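PDB 5C2V: hydrazine synthase subunit gamma from Candidatus Kuenenia stuttgartiensis, which reduces nitric oxide to hydroxylamine, the first half-reaction of hydrazine synthesis, and carries two c-type hemes. Local coordinates for residues V33-F38 with A146-I151; K177-P182 with E309-L314; T278-I283 with Q302-L307. One frame throughout, in Å; residues are numbered along the deposited sequence.

Overall arrangement
Contact 1 belongs to one heme lobe and contacts 2 and 3 to the other. Along the chain contact 1 closes first; contact 3 then forms and closes within the span that contact 2 brackets. The centre of contact 1, on helix 141-152, lies about 33 Å from that of contact 2 and about 36 Å from that of contact 3, whose centre is on the other side of the chain's middle. Contacts 2 and 3 are about 9 Å apart, centre to centre, and share helix 301-312: its Leu307 packs on Ile178 and Phe179, its Leu311 on Ile283. One helix thus joins two parts of the cytochrome c domain around heme 2, while contact 1 backs heme 1.

Contact 1 (V33-F38 with A146-I151). With HEC (heme c), chain V.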
loop_
_atom_site.group_PDB
_atom_site.type_symbol
_atom_site.label_atom_id
_atom_site.label_comp_id
_atom_site.label_asym_id
_atom_site.label_seq_id
_atom_site.Cartn_x
_atom_site.Cartn_y
_atom_site.Cartn_z
ATOM N N VAL C 33 10.098 -46.261 38.134
ATOM C CA VAL C 33 9.684 -47.493 37.476
ATOM C C VAL C 33 8.447 -48.097 38.127
ATOM O O VAL C 33 7.554 -48.607 37.450
ATOM C CB VAL C 33 10.824 -48.526 37.472
ATOM C CG1 VAL C 33 10.455 -49.720 36.608
ATOM C CG2 VAL C 33 12.109 -47.882 36.968
ATOM N N LYS C 34 8.415 -48.038 39.454
ATOM C CA LYS C 34 7.343 -48.643 40.229
ATOM C C LYS C 34 6.651 -47.601 41.097
ATOM O O LYS C 34 7.202 -46.531 41.359
ATOM C CB LYS C 34 7.882 -49.778 41.088
ATOM N N HIS C 35 5.441 -47.924 41.539
ATOM C CA HIS C 35 4.640 -47.008 42.341
ATOM C C HIS C 35 5.289 -46.683 43.681
ATOM O O HIS C 35 6.039 -47.486 44.237
ATOM C CB HIS C 35 3.247 -47.592 42.584
ATOM C CG HIS C 35 2.361 -47.567 41.379
ATOM N ND1 HIS C 35 1.204 -48.310 41.294
ATOM C CD2 HIS C 35 2.457 -46.885 40.214
ATOM C CE1 HIS C 35 0.626 -48.089 40.124
ATOM N NE2 HIS C 35 1.370 -47.228 39.451
ATOM N N SER C 36 4.995 -45.491 44.187
ATOM C CA SER C 36 5.374 -45.112 45.540
ATOM C C SER C 36 4.276 -45.574 46.493
ATOM O O SER C 36 3.134 -45.757 46.068
ATOM C CB SER C 36 5.588 -43.599 45.639
ATOM O OG SER C 36 6.657 -43.181 44.808
ATOM N N PRO C 37 4.617 -45.783 47.776
ATOM C CA PRO C 37 3.613 -46.191 48.767
ATOM C C PRO C 37 2.416 -45.244 48.803
ATOM O O PRO C 37 2.588 -44.025 48.836
ATOM C CB PRO C 37 4.387 -46.155 50.095
ATOM C CG PRO C 37 5.665 -45.416 49.799
ATOM C CD PRO C 37 5.962 -45.702 48.367
ATOM N N PHE C 38 1.215 -45.817 48.786
ATOM C CA PHE C 38 -0.021 -45.045 48.694
ATOM C C PHE C 38 -0.202 -44.093 49.871
ATOM O O PHE C 38 0.007 -44.465 51.025
ATOM C CB PHE C 38 -1.222 -45.990 48.597
ATOM C CG PHE C 38 -2.529 -45.289 48.347
ATOM C CD1 PHE C 38 -3.363 -44.947 49.400
ATOM C CD2 PHE C 38 -2.926 -44.976 47.057
ATOM C CE1 PHE C 38 -4.566 -44.305 49.170
ATOM C CE2 PHE C 38 -4.128 -44.334 46.821
ATOM C CZ PHE C 38 -4.949 -43.998 47.880
ATOM N N ALA C 146 0.883 -37.182 44.056
ATOM C CA ALA C 146 -0.490 -36.902 44.462
ATOM C C ALA C 146 -1.476 -37.304 43.368
ATOM O O ALA C 146 -2.520 -37.902 43.644
ATOM C CB ALA C 146 -0.653 -35.430 44.806
ATOM N N LEU C 147 -1.131 -36.972 42.127
ATOM C CA LEU C 147 -1.953 -37.332 40.975
ATOM C C LEU C 147 -2.130 -38.846 40.885
ATOM O O LEU C 147 -3.250 -39.352 40.735
ATOM C CB LEU C 147 -1.326 -36.786 39.691
ATOM C CG LEU C 147 -2.101 -36.962 38.386
ATOM C CD1 LEU C 147 -3.527 -36.462 38.538
ATOM C CD2 LEU C 147 -1.393 -36.224 37.260
ATOM N N ILE C 148 -1.016 -39.566 40.992
ATOM C CA ILE C 148 -1.038 -41.024 40.956
ATOM C C ILE C 148 -1.865 -41.586 42.109
ATOM O O ILE C 148 -2.581 -42.574 41.944
ATOM C CB ILE C 148 0.384 -41.607 41.007
ATOM C CG1 ILE C 148 1.229 -41.026 39.874
ATOM C CG2 ILE C 148 0.350 -43.126 40.917
ATOM C CD1 ILE C 148 0.603 -41.184 38.508
ATOM N N CYS C 149 -1.774 -40.946 43.271
ATOM C CA CYS C 149 -2.583 -41.338 44.419
ATOM C C CYS C 149 -4.069 -41.178 44.115
ATOM O O CYS C 149 -4.882 -42.012 44.514
ATOM C CB CYS C 149 -2.208 -40.523 45.658
ATOM S SG CYS C 149 -0.608 -40.949 46.385
ATOM N N TYR C 150 -4.418 -40.108 43.406
ATOM C CA TYR C 150 -5.805 -39.890 43.008
ATOM C C TYR C 150 -6.275 -40.965 42.035
ATOM O O TYR C 150 -7.403 -41.450 42.129
ATOM C CB TYR C 150 -5.990 -38.509 42.376
ATOM C CG TYR C 150 -7.325 -38.351 41.680
ATOM C CD1 TYR C 150 -8.484 -38.113 42.407
ATOM C CD2 TYR C 150 -7.428 -38.453 40.298
ATOM C CE1 TYR C 150 -9.707 -37.977 41.779
ATOM C CE2 TYR C 150 -8.648 -38.319 39.661
ATOM C CZ TYR C 150 -9.784 -38.080 40.406
ATOM O OH TYR C 150 -11.000 -37.945 39.774
ATOM N N ILE C 151 -5.408 -41.325 41.094
ATOM C CA ILE C 151 -5.754 -42.327 40.089
ATOM C C ILE C 151 -5.938 -43.710 40.711
ATOM O O ILE C 151 -6.874 -44.436 40.371
ATOM C CB ILE C 151 -4.682 -42.400 38.993
ATOM C CG1 ILE C 151 -4.581 -41.054 38.277
ATOM C CG2 ILE C 151 -5.000 -43.504 37.997
ATOM C CD1 ILE C 151 -3.194 -40.732 37.819
HETATM FE FE HEC V . -4.633 -40.095 29.727
HETATM C CHA HEC V . -4.303 -43.447 29.045
HETATM C CHB HEC V . -4.108 -40.726 33.037
HETATM C CHC HEC V . -4.714 -36.709 30.387
HETATM C CHD HEC V . -5.912 -39.493 26.606
HETATM N NA HEC V . -4.233 -41.785 30.834
HETATM C C1A HEC V . -4.215 -43.085 30.371
HETATM C C2A HEC V . -4.099 -43.973 31.518
HETATM C C3A HEC V . -4.041 -43.209 32.619
HETATM C C4A HEC V . -4.127 -41.823 32.207
HETATM C CMA HEC V . -3.908 -43.673 34.088
HETATM C CAA HEC V . -4.034 -45.520 31.448
HETATM C CBA HEC V . -5.219 -46.170 32.161
HETATM C CGA HEC V . -5.098 -47.671 32.109
HETATM O O1A HEC V . -4.168 -48.179 31.431
HETATM O O2A HEC V . -5.937 -48.361 32.746
HETATM N NB HEC V . -4.567 -38.925 31.431
HETATM C C1B HEC V . -4.088 -39.408 32.634
HETATM C C2B HEC V . -3.558 -38.290 33.388
HETATM C C3B HEC V . -3.731 -37.178 32.662
HETATM C C4B HEC V . -4.366 -37.557 31.415
HETATM C CMB HEC V . -2.930 -38.394 34.795
HETATM C CAB HEC V . -3.327 -35.735 33.046
HETATM C CBB HEC V . -1.791 -35.574 33.042
HETATM N NC HEC V . -5.226 -38.409 28.695
HETATM C C1C HEC V . -5.140 -37.104 29.137
HETATM C C2C HEC V . -5.440 -36.229 28.022
HETATM C C3C HEC V . -5.903 -36.996 27.025
HETATM C C4C HEC V . -5.692 -38.385 27.396
HETATM C CMC HEC V . -5.629 -34.700 28.152
HETATM C CAC HEC V . -6.425 -36.505 25.654
HETATM C CBC HEC V . -5.273 -35.878 24.837
HETATM N ND HEC V . -5.110 -41.302 28.099
HETATM C C1D HEC V . -5.477 -40.781 26.858
HETATM C C2D HEC V . -5.324 -41.815 25.860
HETATM C C3D HEC V . -4.824 -43.050 26.622
HETATM C C4D HEC V . -4.719 -42.638 28.004
HETATM C CMD HEC V . -5.608 -41.700 24.347
HETATM C CAD HEC V . -4.490 -44.436 26.035
HETATM C CBD HEC V . -3.079 -44.389 25.456
HETATM C CGD HEC V . -2.717 -45.737 24.893
HETATM O O1D HEC V . -1.580 -45.890 24.376
HETATM O O2D HEC V . -3.569 -46.658 24.964
HETATM O O HOH W 1 -2.655 -40.114 29.031
#
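Phe38 lays its ring obliquely against the backbone of Cys149, with CE2 3.4 Å from the carbonyl oxygen of Cys149 and CZ only a little farther from that atom. The reach comes from the first torsion: CG stands anti to the backbone N (chi1 -174°), which swings the ring in to the helix although the start of the side chain does not aim there. The sulfur of Cys149 adds a sulfur-aromatic contact, SG lying 5.1 Å from the centroid of the Phe38 ring and 27° off its normal. Three residues earlier in the loop, the imidazole of His35 brings CD2 to within 4.4 Å of the CG2 branch of Ile148, a loose apolar touch at an oblique angle to the ring.

No hydrogen bond joins the two segments; polar bonds to neighbouring residues help to hold the loop. His35 NE2 is bonded to the backbone N of Leu122, which would help to set how the imidazole is turned; Ser36 O meets Arg152 NH1, just past the segment 146-151 on the same helix, and Val33 O meets Ser120 OG.

The helix has another face turned to the porphyrin. Leu147 CD2 comes to 3.6 Å from the heme methyl CMB, and Ile151 CD1 to 3.8 Å from the same methyl. Neither residue touches the iron, which carries a water at 2.1 Å. Helix 141-152 thus lines the heme 1 pocket with Leu147 and Ile151, while Phe38 and His35 lie against Cys149 and Ile148; heme 1 appears to be the active-site heme.

Contact 2 (K177-P182 with E309-L314); sequences KIFEDP and EYLKAL
Tyr310 points the edge of its ring at the face of Phe179, and this offset edge-to-face pair makes up most of the contact. The leading atom is Tyr310 CE2, which sits 3.3 Å from Phe179 CG; it lies over one face of the phenyl ring but near the rim instead of the middle, and the same CE2 is 3.5 Å from Phe179 CB, so it touches the base of the side chain as well as the ring. The centroids are 5.1 Å apart and the planes meet at 60°, while the two side chains as wholes cross at about a right angle.

Both residues extend with CG opposite the backbone N (chi1 -176° for Phe179, 175° for Tyr310), which turns each ring toward the other helix. Around the pair the fit is looser: Leu311 CD2 comes obliquely to 4.4 Å from Phe179 CE1. In the plane of the phenyl ring, at its edge, lies CG of Glu180, whose carboxylate OE1 stays 4.2 Å from the Tyr310 hydroxyl OH, with no bond between them; OE1 has a weak hydrogen bond to Gln176 NE2 instead.

These are helices 170-179 and 301-312, the first and last of the cytochrome c domain, and an aromatic pair where such terminal helices meet is familiar from the cytochrome c fold. Phe179 also packs on Cys186 and lies close to the axial His190, and Leu311 touches the heme. With no hydrogen bond or salt bridge spanning the segments, cohesion here probably rests on dispersion and on the attraction of ring hydrogens for a pi face, close beside heme 2.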
loop_
_atom_site.group_PDB
_atom_site.type_symbol
_atom_site.label_atom_id
_atom_site.label_comp_id
_atom_site.label_asym_id
_atom_site.label_seq_id
_atom_site.Cartn_x
_atom_site.Cartn_y
_atom_site.Cartn_z
ATOM N N LYS C 177 -24.005 -68.010 30.955
ATOM C CA LYS C 177 -23.702 -69.365 30.509
ATOM C C LYS C 177 -22.930 -69.359 29.192
ATOM O O LYS C 177 -22.038 -70.180 28.983
ATOM C CB LYS C 177 -24.986 -70.182 30.365
ATOM C CG LYS C 177 -25.653 -70.525 31.686
ATOM C CD LYS C 177 -26.889 -71.380 31.467
ATOM C CE LYS C 177 -27.985 -70.603 30.760
ATOM N NZ LYS C 177 -28.483 -69.488 31.610
ATOM N N ILE C 178 -23.280 -68.429 28.308
ATOM C CA ILE C 178 -22.578 -68.273 27.038
ATOM C C ILE C 178 -21.166 -67.747 27.286
ATOM O O ILE C 178 -20.201 -68.206 26.673
ATOM C CB ILE C 178 -23.336 -67.323 26.078
ATOM C CG1 ILE C 178 -24.457 -68.071 25.349
ATOM C CG2 ILE C 178 -22.392 -66.714 25.055
ATOM C CD1 ILE C 178 -25.697 -68.309 26.179
ATOM N N PHE C 179 -21.057 -66.790 28.204
ATOM C CA PHE C 179 -19.773 -66.206 28.576
ATOM C C PHE C 179 -18.809 -67.259 29.119
ATOM O O PHE C 179 -17.637 -67.297 28.743
ATOM C CB PHE C 179 -19.981 -65.102 29.617
ATOM C CG PHE C 179 -18.721 -64.373 30.001
ATOM C CD1 PHE C 179 -18.307 -63.259 29.292
ATOM C CD2 PHE C 179 -17.963 -64.791 31.085
ATOM C CE1 PHE C 179 -17.155 -62.581 29.647
ATOM C CE2 PHE C 179 -16.810 -64.119 31.443
ATOM C CZ PHE C 179 -16.406 -63.013 30.723
ATOM N N GLU C 180 -19.313 -68.114 30.002
ATOM C CA GLU C 180 -18.472 -69.081 30.697
ATOM C C GLU C 180 -18.398 -70.422 29.974
ATOM O O GLU C 180 -17.770 -71.362 30.460
ATOM C CB GLU C 180 -18.981 -69.279 32.123
ATOM C CG GLU C 180 -18.896 -68.023 32.971
ATOM C CD GLU C 180 -19.676 -68.136 34.259
ATOM O OE1 GLU C 180 -19.393 -67.362 35.199
ATOM O OE2 GLU C 180 -20.577 -68.997 34.335
ATOM N N ASP C 181 -19.044 -70.502 28.815
ATOM C CA ASP C 181 -18.975 -71.694 27.977
ATOM C C ASP C 181 -17.530 -71.944 27.557
ATOM O O ASP C 181 -16.873 -71.052 27.020
ATOM C CB ASP C 181 -19.879 -71.540 26.750
ATOM C CG ASP C 181 -20.103 -72.851 26.011
ATOM O OD1 ASP C 181 -19.114 -73.524 25.654
ATOM O OD2 ASP C 181 -21.278 -73.208 25.783
ATOM N N PRO C 182 -17.026 -73.163 27.809
ATOM C CA PRO C 182 -15.641 -73.521 27.482
ATOM C C PRO C 182 -15.347 -73.468 25.984
ATOM O O PRO C 182 -14.184 -73.347 25.597
ATOM C CB PRO C 182 -15.514 -74.954 28.013
ATOM C CG PRO C 182 -16.913 -75.465 28.082
ATOM C CD PRO C 182 -17.748 -74.278 28.444
ATOM N N GLU C 309 -25.981 -58.367 27.225
ATOM C CA GLU C 309 -26.668 -58.009 28.463
ATOM C C GLU C 309 -25.856 -58.400 29.694
ATOM O O GLU C 309 -25.855 -57.684 30.696
ATOM C CB GLU C 309 -28.050 -58.662 28.519
ATOM C CG GLU C 309 -29.084 -58.004 27.619
ATOM C CD GLU C 309 -29.436 -56.597 28.066
ATOM O OE1 GLU C 309 -29.271 -56.290 29.266
ATOM O OE2 GLU C 309 -29.880 -55.796 27.216
ATOM N N TYR C 310 -25.168 -59.534 29.616
ATOM C CA TYR C 310 -24.314 -59.979 30.712
ATOM C C TYR C 310 -23.093 -59.075 30.842
ATOM O O TYR C 310 -22.636 -58.791 31.950
ATOM C CB TYR C 310 -23.879 -61.431 30.510
ATOM C CG TYR C 310 -22.894 -61.923 31.547
ATOM C CD1 TYR C 310 -23.263 -62.049 32.879
ATOM C CD2 TYR C 310 -21.597 -62.267 31.192
ATOM C CE1 TYR C 310 -22.366 -62.500 33.831
ATOM C CE2 TYR C 310 -20.694 -62.718 32.134
ATOM C CZ TYR C 310 -21.083 -62.833 33.451
ATOM O OH TYR C 310 -20.182 -63.284 34.388
ATOM N N LEU C 311 -22.565 -58.632 29.705
ATOM C CA LEU C 311 -21.466 -57.674 29.702
ATOM C C LEU C 311 -21.900 -56.366 30.354
ATOM O O LEU C 311 -21.140 -55.749 31.101
ATOM C CB LEU C 311 -20.970 -57.422 28.277
ATOM C CG LEU C 311 -20.180 -58.564 27.635
ATOM C CD1 LEU C 311 -19.913 -58.280 26.167
ATOM C CD2 LEU C 311 -18.876 -58.790 28.384
ATOM N N LYS C 312 -23.136 -55.959 30.079
ATOM C CA LYS C 312 -23.711 -54.761 30.682
ATOM C C LYS C 312 -23.858 -54.908 32.194
ATOM O O LYS C 312 -23.942 -53.915 32.916
ATOM C CB LYS C 312 -25.076 -54.450 30.062
ATOM C CG LYS C 312 -25.033 -54.037 28.601
ATOM C CD LYS C 312 -26.439 -53.874 28.041
ATOM C CE LYS C 312 -27.259 -52.903 28.877
ATOM N NZ LYS C 312 -28.666 -52.804 28.400
ATOM N N ALA C 313 -23.891 -56.152 32.664
ATOM C CA ALA C 313 -24.106 -56.436 34.078
ATOM C C ALA C 313 -22.809 -56.386 34.880
ATOM O O ALA C 313 -22.830 -56.416 36.110
ATOM C CB ALA C 313 -24.774 -57.793 34.244
ATOM N N LEU C 314 -21.681 -56.308 34.181
ATOM C CA LEU C 314 -20.381 -56.284 34.842
ATOM C C LEU C 314 -19.976 -54.864 35.224
ATOM O O LEU C 314 -19.551 -54.613 36.352
ATOM C CB LEU C 314 -19.313 -56.911 33.945
ATOM C CG LEU C 314 -19.601 -58.336 33.467
ATOM C CD1 LEU C 314 -18.424 -58.888 32.677
ATOM C CD2 LEU C 314 -19.937 -59.240 34.643
#

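Contact 3 (T278-I283 with Q302-L307)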
loop_
_atom_site.group_PDB
_atom_site.type_symbol
_atom_site.label_atom_id
_atom_site.label_comp_id
_atom_site.label_asym_id
_atom_site.label_seq_id
_atom_site.Cartn_x
_atom_site.Cartn_y
_atom_site.Cartn_z
ATOM N N THR C 278 -20.211 -50.648 19.493
ATOM C CA THR C 278 -21.071 -51.188 20.543
ATOM C C THR C 278 -20.465 -52.467 21.111
ATOM O O THR C 278 -19.554 -53.043 20.517
ATOM C CB THR C 278 -22.498 -51.482 20.033
ATOM O OG1 THR C 278 -22.439 -52.383 18.921
ATOM C CG2 THR C 278 -23.192 -50.195 19.604
ATOM N N LEU C 279 -20.968 -52.895 22.266
ATOM C CA LEU C 279 -20.530 -54.141 22.891
ATOM C C LEU C 279 -20.671 -55.313 21.925
ATOM O O LEU C 279 -19.795 -56.178 21.843
ATOM C CB LEU C 279 -21.331 -54.407 24.167
ATOM C CG LEU C 279 -21.009 -53.525 25.374
ATOM C CD1 LEU C 279 -22.111 -53.607 26.416
ATOM C CD2 LEU C 279 -19.677 -53.940 25.978
ATOM N N MET C 280 -21.776 -55.315 21.189
ATOM C CA MET C 280 -22.067 -56.337 20.191
ATOM C C MET C 280 -20.939 -56.488 19.171
ATOM O O MET C 280 -20.679 -57.586 18.677
ATOM C CB MET C 280 -23.380 -56.003 19.477
ATOM C CG MET C 280 -23.780 -56.980 18.388
ATOM S SD MET C 280 -24.133 -58.632 19.017
ATOM C CE MET C 280 -24.570 -59.470 17.498
ATOM N N ASP C 281 -20.265 -55.383 18.871
ATOM C CA ASP C 281 -19.202 -55.379 17.870
ATOM C C ASP C 281 -17.920 -56.046 18.371
ATOM O O ASP C 281 -17.030 -56.356 17.581
ATOM C CB ASP C 281 -18.899 -53.948 17.421
ATOM C CG ASP C 281 -20.094 -53.274 16.774
ATOM O OD1 ASP C 281 -20.416 -53.612 15.615
ATOM O OD2 ASP C 281 -20.710 -52.401 17.423
ATOM N N THR C 282 -17.831 -56.275 19.679
ATOM C CA THR C 282 -16.660 -56.931 20.263
ATOM C C THR C 282 -16.786 -58.447 20.144
ATOM O O THR C 282 -15.911 -59.200 20.572
ATOM C CB THR C 282 -16.476 -56.556 21.743
ATOM O OG1 THR C 282 -17.625 -56.974 22.492
ATOM C CG2 THR C 282 -16.300 -55.056 21.896
ATOM N N ILE C 283 -17.890 -58.871 19.543
ATOM C CA ILE C 283 -18.333 -60.258 19.537
ATOM C C ILE C 283 -18.586 -60.735 18.108
ATOM O O ILE C 283 -18.017 -61.730 17.660
ATOM C CB ILE C 283 -19.596 -60.440 20.396
ATOM C CG1 ILE C 283 -19.299 -60.052 21.845
ATOM C CG2 ILE C 283 -20.082 -61.866 20.331
ATOM C CD1 ILE C 283 -20.500 -60.109 22.754
ATOM N N GLN C 302 -29.867 -64.225 19.482
ATOM C CA GLN C 302 -30.418 -64.177 20.837
ATOM C C GLN C 302 -29.315 -64.431 21.869
ATOM O O GLN C 302 -29.235 -63.747 22.898
ATOM C CB GLN C 302 -31.555 -65.189 20.995
ATOM C CG GLN C 302 -32.704 -64.691 21.861
ATOM C CD GLN C 302 -32.350 -64.656 23.330
ATOM O OE1 GLN C 302 -31.845 -65.635 23.878
ATOM N NE2 GLN C 302 -32.607 -63.525 23.977
ATOM N N GLU C 303 -28.454 -65.398 21.568
ATOM C CA GLU C 303 -27.302 -65.705 22.410
ATOM C C GLU C 303 -26.364 -64.506 22.534
ATOM O O GLU C 303 -25.911 -64.170 23.629
ATOM C CB GLU C 303 -26.536 -66.903 21.849
ATOM C CG GLU C 303 -27.302 -68.214 21.895
ATOM C CD GLU C 303 -26.506 -69.373 21.327
ATOM O OE1 GLU C 303 -26.124 -69.307 20.140
ATOM O OE2 GLU C 303 -26.260 -70.348 22.069
ATOM N N LEU C 304 -26.077 -63.872 21.401
ATOM C CA LEU C 304 -25.174 -62.728 21.356
ATOM C C LEU C 304 -25.726 -61.552 22.159
ATOM O O LEU C 304 -24.988 -60.874 22.874
ATOM C CB LEU C 304 -24.927 -62.314 19.904
ATOM C CG LEU C 304 -24.389 -63.429 19.000
ATOM C CD1 LEU C 304 -24.514 -63.065 17.529
ATOM C CD2 LEU C 304 -22.947 -63.759 19.349
ATOM N N GLN C 305 -27.031 -61.325 22.037
ATOM C CA GLN C 305 -27.705 -60.257 22.764
ATOM C C GLN C 305 -27.686 -60.529 24.263
ATOM O O GLN C 305 -27.476 -59.615 25.063
ATOM C CB GLN C 305 -29.147 -60.093 22.275
ATOM C CG GLN C 305 -29.272 -59.586 20.845
ATOM C CD GLN C 305 -30.715 -59.490 20.385
ATOM O OE1 GLN C 305 -31.641 -59.739 21.156
ATOM N NE2 GLN C 305 -30.910 -59.126 19.123
ATOM N N ASP C 306 -27.907 -61.785 24.639
ATOM C CA ASP C 306 -27.815 -62.175 26.043
ATOM C C ASP C 306 -26.410 -61.930 26.582
ATOM O O ASP C 306 -26.241 -61.432 27.697
ATOM C CB ASP C 306 -28.196 -63.642 26.230
ATOM C CG ASP C 306 -29.691 -63.865 26.183
ATOM O OD1 ASP C 306 -30.447 -62.903 26.430
ATOM O OD2 ASP C 306 -30.110 -65.008 25.909
ATOM N N LEU C 307 -25.409 -62.284 25.782
ATOM C CA LEU C 307 -24.014 -62.074 26.149
ATOM C C LEU C 307 -23.729 -60.589 26.350
ATOM O O LEU C 307 -23.020 -60.200 27.283
ATOM C CB LEU C 307 -23.089 -62.658 25.079
ATOM C CG LEU C 307 -21.584 -62.614 25.351
ATOM C CD1 LEU C 307 -21.274 -63.146 26.740
ATOM C CD2 LEU C 307 -20.834 -63.409 24.294
#
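Leu304 is the central knob of this contact, its two methyls parted between Met280 of the 3-10 turn and Ile283 just after it. CD1 goes to Met280, 3.6 Å from the methyl CE of that residue, and CD2 goes to Ile283, again 3.6 Å from its CG2 branch. Met280 does not come straight in: its chain leaves extended and then bends at chi2 (64°), which carries CE and SD across the base of Leu304, CE lying 3.7 Å from Leu304 CB and SD 3.9 Å from the same CB. The flexible thioether thus wraps the shoulder of the leucine, while the stiffer, branched Ile283 fills its other side; the side chains of Ile283 and Leu304 run past each other in opposite directions.

Ile283 has a second point of contact. Its CD1 reaches along to Leu307, one turn further down the helix, and meets CD2 of that residue at 3.7 Å with Leu307 CG just behind. CG2 and CD1 therefore touch two side chains a turn apart, Leu304 and Leu307, and Ile283 lies across the hollow between them. Beyond the two segments, Leu304 also packs on Leu299 and Met280 on Gln301.

Thr282 O is hydrogen-bonded to ND1 of His293, one of the two axial histidines of heme 2, a bond that would help to set the rotation of that imidazole, and Ile283 O is held by Thr296 OG1. Since only carbon and sulfur meet between the segments, shape and burial probably supply the cohesion, and the turn whose carbonyl would help to orient His293 is probably held to the helix largely by hydrophobic fit.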